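Local coordinates for protein putative glycosylhydrolase (Parabacteroides distasonis, PDB 3S5Q) that is a putative glycosyl hydrolase of the 3-keto-disaccharide hydrolase family with a concanavalin A-like fold, and probably cleaves glycosidic bonds, at residues T74-V79 and S202-R207. Numbering follows the deposited sequence.
Sequences TNSGVV and SNIWFR
Thr74 and Ser202 bring their backbones within 5.1 Å, CA to CA, and from there the chains part into strands 75-79 and 204-207, which run at 29° to each other with axes 8.6 Å apart at their closest, a spacing bridged by side chains. The two belong to different antiparallel sheets, and the pair illustrates how the layers of a concanavalin A-like sandwich meet. At the close end Thr74 OG1 lies 2.7 Å from the carbonyl O of Asn203 and may donate to it, although that proton has a second acceptor within reach; the same oxygen accepts from Asp71 N. Ser202 OG sits 3.0 Å from Thr74 N at an angle too poor for a bond, and is hydrogen-bonded instead to Val72 O. With CG2 anti to the backbone N, Thr74 presents its methyl to Ile204 CD1 at 3.7 Å, the two side chains crossing at about a right angle. Ser76 OG lies 3.8 Å from Ile204 CG1 and, at the ring edge, 3.8 Å from Phe206 CZ. That hydroxyl hydrogen-bonds to Gln196 O, just past strand 192-195, while Phe206 packs on Leu66 and Phe68 of its own sheet and Ile97 of the opposing one. Neighbours outside the pair thus hold most polar atoms, Ser76 OG included, though Ser202 O is buried without a modelled partner; van der Waals packing joins the layers.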
loop_
_atom_site.group_PDB
_atom_site.type_symbol
_atom_site.label_atom_id
_atom_site.label_comp_id
_atom_site.label_asym_id
_atom_site.label_seq_id
_atom_site.Cartn_x
_atom_site.Cartn_y
_atom_site.Cartn_z
ATOM N N THR A 74 9.204 -0.481 -10.762
ATOM C CA THR A 74 7.789 -0.680 -10.391
ATOM C C THR A 74 7.197 0.547 -9.739
ATOM O O THR A 74 7.860 1.242 -8.978
ATOM C CB THR A 74 7.604 -1.816 -9.388
ATOM O OG1 THR A 74 8.006 -3.038 -10.005
ATOM C CG2 THR A 74 6.129 -1.899 -8.912
ATOM N N ASN A 75 5.934 0.794 -10.061
ATOM C CA ASN A 75 5.142 1.885 -9.505
ATOM C C ASN A 75 3.698 1.346 -9.330
ATOM O O ASN A 75 3.063 0.911 -10.308
ATOM C CB ASN A 75 5.195 3.056 -10.499
ATOM C CG ASN A 75 4.624 4.347 -9.945
ATOM O OD1 ASN A 75 3.663 4.344 -9.196
ATOM N ND2 ASN A 75 5.209 5.462 -10.333
ATOM N N SER A 76 3.202 1.355 -8.091
ATOM C CA SER A 76 1.921 0.749 -7.704
ATOM C C SER A 76 1.580 1.354 -6.322
ATOM O O SER A 76 2.053 2.452 -5.981
ATOM C CB SER A 76 2.079 -0.782 -7.674
ATOM O OG SER A 76 0.887 -1.491 -7.311
ATOM N N GLY A 77 0.811 0.646 -5.516
ATOM C CA GLY A 77 0.476 1.105 -4.174
ATOM C C GLY A 77 -0.726 0.393 -3.576
ATOM O O GLY A 77 -1.376 -0.440 -4.233
ATOM N N VAL A 78 -1.003 0.715 -2.312
ATOM C CA VAL A 78 -2.122 0.173 -1.585
ATOM C C VAL A 78 -3.013 1.367 -1.261
ATOM O O VAL A 78 -2.539 2.402 -0.815
ATOM C CB VAL A 78 -1.689 -0.532 -0.284
ATOM C CG1 VAL A 78 -2.939 -1.108 0.464
ATOM C CG2 VAL A 78 -0.653 -1.622 -0.583
ATOM N N VAL A 79 -4.303 1.210 -1.526
ATOM C CA VAL A 79 -5.265 2.258 -1.349
ATOM C C VAL A 79 -6.208 1.896 -0.184
ATOM O O VAL A 79 -6.800 0.815 -0.147
ATOM C CB VAL A 79 -6.049 2.456 -2.674
ATOM C CG1 VAL A 79 -7.160 3.545 -2.515
ATOM C CG2 VAL A 79 -5.080 2.782 -3.871
ATOM N N SER A 202 6.771 -1.615 -15.675
ATOM C CA SER A 202 7.252 -2.798 -14.965
ATOM C C SER A 202 6.225 -3.348 -13.973
ATOM O O SER A 202 5.323 -2.641 -13.439
ATOM C CB SER A 202 8.565 -2.501 -14.255
ATOM O OG SER A 202 8.450 -1.260 -13.591
ATOM N N ASN A 203 6.412 -4.633 -13.719
ATOM C CA ASN A 203 5.426 -5.430 -13.031
ATOM C C ASN A 203 5.476 -5.340 -11.516
ATOM O O ASN A 203 6.524 -5.099 -10.935
ATOM C CB ASN A 203 5.565 -6.872 -13.470
ATOM C CG ASN A 203 5.095 -7.074 -14.878
ATOM O OD1 ASN A 203 4.027 -6.582 -15.291
ATOM N ND2 ASN A 203 5.902 -7.764 -15.646
ATOM N N ILE A 204 4.314 -5.551 -10.908
ATOM C CA ILE A 204 4.169 -5.630 -9.459
ATOM C C ILE A 204 3.591 -7.009 -9.125
ATOM O O ILE A 204 2.685 -7.451 -9.809
ATOM C CB ILE A 204 3.231 -4.467 -8.892
ATOM C CG1 ILE A 204 3.156 -4.511 -7.382
ATOM C CG2 ILE A 204 1.779 -4.503 -9.466
ATOM C CD1 ILE A 204 4.442 -4.272 -6.672
ATOM N N TRP A 205 4.105 -7.669 -8.082
ATOM C CA TRP A 205 3.531 -8.946 -7.602
ATOM C C TRP A 205 3.193 -8.805 -6.128
ATOM O O TRP A 205 3.973 -8.211 -5.378
ATOM C CB TRP A 205 4.505 -10.126 -7.797
ATOM C CG TRP A 205 4.908 -10.360 -9.210
ATOM C CD1 TRP A 205 4.307 -11.203 -10.100
ATOM C CD2 TRP A 205 6.009 -9.756 -9.905
ATOM N NE1 TRP A 205 4.941 -11.140 -11.309
ATOM C CE2 TRP A 205 6.000 -10.269 -11.221
ATOM C CE3 TRP A 205 6.998 -8.828 -9.549
ATOM C CZ2 TRP A 205 6.963 -9.900 -12.190
ATOM C CZ3 TRP A 205 7.978 -8.463 -10.530
ATOM C CH2 TRP A 205 7.934 -9.003 -11.823
ATOM N N PHE A 206 2.050 -9.356 -5.722
ATOM C CA PHE A 206 1.639 -9.381 -4.299
ATOM C C PHE A 206 1.438 -10.824 -3.841
ATOM O O PHE A 206 1.119 -11.699 -4.659
ATOM C CB PHE A 206 0.308 -8.659 -4.104
ATOM C CG PHE A 206 0.352 -7.203 -4.408
ATOM C CD1 PHE A 206 0.068 -6.722 -5.699
ATOM C CD2 PHE A 206 0.637 -6.282 -3.403
ATOM C CE1 PHE A 206 0.073 -5.320 -5.969
ATOM C CE2 PHE A 206 0.638 -4.894 -3.668
ATOM C CZ PHE A 206 0.354 -4.416 -4.929
ATOM N N ARG A 207 1.641 -11.064 -2.543
ATOM C CA ARG A 207 1.239 -12.320 -1.931
ATOM C C ARG A 207 0.969 -12.172 -0.437
ATOM O O ARG A 207 1.323 -11.151 0.208
ATOM C CB ARG A 207 2.266 -13.428 -2.167
ATOM C CG ARG A 207 3.498 -13.352 -1.253
ATOM C CD ARG A 207 4.598 -14.348 -1.676
ATOM N NE ARG A 207 5.698 -14.296 -0.709
ATOM C CZ ARG A 207 6.688 -15.169 -0.610
ATOM N NH1 ARG A 207 6.765 -16.227 -1.413
ATOM N NH2 ARG A 207 7.615 -14.969 0.303
#